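Local coordinates for protein chitinase (PDB 5DHD) that probably hydrolyses chitin, the domain described here being a chitin-binding domain that is thought to hold the enzyme on its insoluble substrate, at residues K36-S47 with F77-I88. Sequence-based numbering, arbitrary orientation.
Sequences KVKLKDGSSVSS and FIATGSESVEAI. With PE3 (3,6,9,12,15,18,21,24,27,30,33,36,39-tridecaoxahentetracontane-1,41-diol), chain E; PE3 (3,6,9,12,15,18,21,24,27,30,33,36,39-tridecaoxahentetracontane-1,41-diol), chain H; PE3 (3,6,9,12,15,18,21,24,27,30,33,36,39-tridecaoxahentetracontane-1,41-diol), chain F.
The side chains of K40 and E86 cross beside two connections of a beta-sandwich, each linking one sheet to the other: strands 34-39 and 85-92 pair antiparallel in one sheet, 45-49 and 72-79 in the other. CG of K40 lies 3.1 Å from E86 OE2, and a bend at chi3 (-107°) swings its CE over to the carbonyl O of E83. Alongside E86 runs K38, whose NZ meets OE1 from above the carboxylate plane in a 3.2 Å salt bridge and also donates to L39 O. A classic beta bulge sets two residues, E86 and A87, opposite K38. With an alanine in place of E86, K38 NZ is likely to lose its carboxylate partner, and a gap would probably open beside the aliphatic part of K40. In the other sheet a second such bulge pairs I78 with S46 and S47. T80 OG1 accepts from S44 N (3.1 Å), T80 N returns a bond to S44 O at 2.9 Å, and T80 CG2 lies 3.5 Å from that oxygen. Inside the sandwich, L39 CD2 packs on V85 CG2, at the edge of the F77 ring. S43 ties both connections together: its OG, 2.7 Å from S84 OG, donates to T80 O at 2.8 Å, in the carbonyl plane and on a lone pair.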
# COMPACT_ATOMS: atom_id res chain seq x y z
N LYS A 36 -1.48 -4.42 2.60
CA LYS A 36 -0.76 -5.62 2.20
C LYS A 36 -0.64 -5.67 0.69
O LYS A 36 -1.64 -5.61 -0.03
CB LYS A 36 -1.47 -6.88 2.70
CG LYS A 36 -1.54 -6.99 4.21
CD LYS A 36 -1.96 -8.40 4.56
CE LYS A 36 -1.74 -8.67 6.02
NZ LYS A 36 -2.19 -10.02 6.41
N VAL A 37 0.59 -5.82 0.22
CA VAL A 37 0.87 -5.85 -1.21
C VAL A 37 1.45 -7.19 -1.66
O VAL A 37 2.37 -7.71 -1.04
CB VAL A 37 1.88 -4.74 -1.55
CG1 VAL A 37 2.20 -4.75 -3.04
CG2 VAL A 37 1.33 -3.38 -1.10
N LYS A 38 0.89 -7.73 -2.73
CA LYS A 38 1.36 -8.99 -3.30
C LYS A 38 2.12 -8.67 -4.59
O LYS A 38 1.57 -8.03 -5.49
CB LYS A 38 0.18 -9.91 -3.64
CG LYS A 38 0.58 -11.23 -4.33
CD LYS A 38 1.35 -12.15 -3.39
CE LYS A 38 1.65 -13.50 -4.05
NZ LYS A 38 2.44 -13.37 -5.32
N LEU A 39 3.37 -9.10 -4.66
CA LEU A 39 4.20 -8.86 -5.83
C LEU A 39 4.39 -10.14 -6.64
O LEU A 39 4.30 -11.24 -6.09
CB LEU A 39 5.60 -8.39 -5.41
CG LEU A 39 5.73 -7.15 -4.54
CD1 LEU A 39 7.20 -6.88 -4.25
CD2 LEU A 39 5.09 -5.96 -5.25
N LYS A 40 4.66 -9.99 -7.93
CA LYS A 40 4.92 -11.16 -8.77
C LYS A 40 6.24 -11.75 -8.29
O LYS A 40 7.10 -11.03 -7.79
CB LYS A 40 5.06 -10.72 -10.22
CG LYS A 40 3.74 -10.56 -10.96
CD LYS A 40 3.99 -10.34 -12.45
CE LYS A 40 3.71 -8.90 -12.85
NZ LYS A 40 4.10 -8.62 -14.26
N ASP A 41 6.41 -13.06 -8.44
CA ASP A 41 7.64 -13.70 -8.00
C ASP A 41 8.85 -13.06 -8.68
O ASP A 41 8.82 -12.77 -9.87
CB ASP A 41 7.61 -15.20 -8.31
CG ASP A 41 6.48 -15.91 -7.61
OD1 ASP A 41 6.31 -15.69 -6.39
OD2 ASP A 41 5.77 -16.70 -8.27
N GLY A 42 9.91 -12.84 -7.90
CA GLY A 42 11.11 -12.24 -8.45
C GLY A 42 11.18 -10.74 -8.27
O GLY A 42 12.23 -10.14 -8.49
N SER A 43 10.07 -10.12 -7.89
CA SER A 43 10.04 -8.68 -7.69
C SER A 43 10.19 -8.35 -6.21
O SER A 43 9.88 -9.16 -5.34
CB SER A 43 8.74 -8.06 -8.22
OG SER A 43 8.67 -6.65 -8.00
N SER A 44 10.68 -7.15 -5.93
CA SER A 44 10.83 -6.70 -4.55
C SER A 44 10.68 -5.19 -4.50
O SER A 44 10.80 -4.51 -5.52
CB SER A 44 12.21 -7.08 -3.97
OG SER A 44 13.27 -6.47 -4.67
N VAL A 45 10.38 -4.67 -3.32
CA VAL A 45 10.24 -3.24 -3.15
C VAL A 45 11.64 -2.67 -2.98
O VAL A 45 12.39 -3.09 -2.09
CB VAL A 45 9.36 -2.92 -1.92
CG1 VAL A 45 9.45 -1.44 -1.56
CG2 VAL A 45 7.94 -3.29 -2.22
N SER A 46 12.01 -1.73 -3.84
CA SER A 46 13.33 -1.12 -3.78
C SER A 46 13.34 0.24 -3.09
O SER A 46 14.39 0.71 -2.65
CB SER A 46 13.93 -1.01 -5.18
OG SER A 46 13.06 -0.33 -6.05
N SER A 47 12.17 0.87 -2.99
CA SER A 47 12.07 2.17 -2.35
C SER A 47 10.68 2.39 -1.76
O SER A 47 9.69 1.87 -2.27
CB SER A 47 12.35 3.29 -3.36
OG SER A 47 12.35 4.57 -2.75
N PHE A 77 5.73 3.56 -2.95
CA PHE A 77 6.83 2.63 -3.02
C PHE A 77 7.15 2.33 -4.47
O PHE A 77 6.35 2.61 -5.37
CB PHE A 77 6.53 1.31 -2.28
CG PHE A 77 5.33 0.57 -2.80
CD1 PHE A 77 4.06 0.84 -2.31
CD2 PHE A 77 5.49 -0.44 -3.75
CE1 PHE A 77 2.94 0.11 -2.78
CE2 PHE A 77 4.39 -1.18 -4.21
CZ PHE A 77 3.12 -0.90 -3.73
N ILE A 78 8.34 1.79 -4.69
CA ILE A 78 8.76 1.41 -6.03
C ILE A 78 9.09 -0.07 -5.97
O ILE A 78 9.80 -0.52 -5.06
CB ILE A 78 10.00 2.19 -6.51
CG1 ILE A 78 9.65 3.67 -6.66
CG2 ILE A 78 10.51 1.58 -7.85
CD1 ILE A 78 10.86 4.59 -6.85
N ALA A 79 8.55 -0.84 -6.91
CA ALA A 79 8.81 -2.27 -6.98
C ALA A 79 9.61 -2.52 -8.25
O ALA A 79 9.44 -1.83 -9.25
CB ALA A 79 7.50 -3.08 -6.99
N THR A 80 10.49 -3.52 -8.21
CA THR A 80 11.31 -3.82 -9.38
C THR A 80 10.47 -4.46 -10.48
O THR A 80 9.55 -5.23 -10.20
CB THR A 80 12.46 -4.75 -9.01
OG1 THR A 80 11.95 -5.99 -8.51
CG2 THR A 80 13.34 -4.07 -7.95
N GLY A 81 10.80 -4.13 -11.72
CA GLY A 81 10.07 -4.70 -12.84
C GLY A 81 8.89 -3.85 -13.27
O GLY A 81 8.55 -2.85 -12.63
N SER A 82 8.26 -4.27 -14.36
CA SER A 82 7.12 -3.58 -14.93
C SER A 82 5.80 -4.08 -14.35
O SER A 82 5.42 -5.24 -14.54
CB SER A 82 7.15 -3.79 -16.45
OG SER A 82 6.02 -3.19 -17.05
N GLU A 83 5.10 -3.19 -13.65
CA GLU A 83 3.82 -3.50 -13.02
C GLU A 83 3.81 -4.86 -12.34
O GLU A 83 3.02 -5.74 -12.67
CB GLU A 83 2.72 -3.44 -14.09
CG GLU A 83 2.59 -2.04 -14.69
CD GLU A 83 1.52 -1.95 -15.76
OE1 GLU A 83 0.34 -2.24 -15.46
OE2 GLU A 83 1.86 -1.58 -16.90
N SER A 84 4.69 -5.02 -11.36
CA SER A 84 4.81 -6.28 -10.65
C SER A 84 3.80 -6.48 -9.51
O SER A 84 3.69 -7.58 -8.97
CB SER A 84 6.22 -6.45 -10.10
OG SER A 84 6.42 -5.58 -9.01
N VAL A 85 3.08 -5.42 -9.13
CA VAL A 85 2.09 -5.56 -8.06
C VAL A 85 0.85 -6.26 -8.60
O VAL A 85 0.22 -5.79 -9.55
CB VAL A 85 1.67 -4.20 -7.46
CG1 VAL A 85 0.47 -4.38 -6.53
CG2 VAL A 85 2.83 -3.60 -6.68
N GLU A 86 0.49 -7.38 -7.99
CA GLU A 86 -0.68 -8.14 -8.41
C GLU A 86 -1.94 -7.71 -7.67
O GLU A 86 -3.03 -7.77 -8.22
CB GLU A 86 -0.46 -9.63 -8.18
CG GLU A 86 0.79 -10.16 -8.86
CD GLU A 86 0.96 -11.65 -8.70
OE1 GLU A 86 0.53 -12.20 -7.67
OE2 GLU A 86 1.54 -12.27 -9.62
N ALA A 87 -1.78 -7.30 -6.41
CA ALA A 87 -2.92 -6.87 -5.61
C ALA A 87 -2.49 -6.04 -4.41
O ALA A 87 -1.38 -6.19 -3.90
CB ALA A 87 -3.69 -8.10 -5.11
N ILE A 88 -3.38 -5.14 -3.98
CA ILE A 88 -3.13 -4.30 -2.81
C ILE A 88 -4.39 -4.37 -1.96
O ILE A 88 -5.50 -4.15 -2.45
CB ILE A 88 -2.85 -2.82 -3.21
CG1 ILE A 88 -1.60 -2.75 -4.11
CG2 ILE A 88 -2.69 -1.96 -1.93
CD1 ILE A 88 -1.27 -1.33 -4.62
C18 PE3 E . -4.46 -11.54 4.22
C17 PE3 E . -5.41 -11.40 5.40
O16 PE3 E . -5.07 -10.18 6.05
C15 PE3 E . -5.88 -9.92 7.17
C14 PE3 E . -5.39 -8.61 7.76
O13 PE3 E . -4.13 -8.90 8.35
C12 PE3 E . -3.61 -7.70 8.88
C11 PE3 E . -2.27 -8.00 9.54
O10 PE3 E . -1.39 -8.69 8.67
C9 PE3 E . -0.20 -8.87 9.43
C8 PE3 E . 0.90 -9.59 8.67
O7 PE3 E . 0.35 -10.60 7.84
C6 PE3 E . 1.46 -11.18 7.16
C5 PE3 E . 1.04 -12.32 6.23
O4 PE3 E . -0.16 -11.98 5.54
O13 PE3 H . -7.13 -6.70 -12.05
C12 PE3 H . -6.62 -5.70 -11.10
C11 PE3 H . -5.27 -6.07 -10.57
O10 PE3 H . -4.20 -5.65 -11.48
C9 PE3 H . -2.91 -6.14 -10.98
C8 PE3 H . -1.72 -5.80 -11.94
O7 PE3 H . -2.00 -6.31 -13.32
C6 PE3 H . -0.87 -5.97 -14.19
C30 PE3 F . -10.15 -6.56 -6.26
C29 PE3 F . -8.91 -7.02 -5.50
O28 PE3 F . -8.53 -8.31 -5.96
C27 PE3 F . -7.37 -8.71 -5.22
C26 PE3 F . -6.94 -10.11 -5.67
O25 PE3 F . -6.28 -10.04 -6.94
O HOH W 1 4.06 -14.29 -9.63
O HOH W 2 13.79 -7.90 -7.48
O HOH W 3 11.56 -8.22 -11.11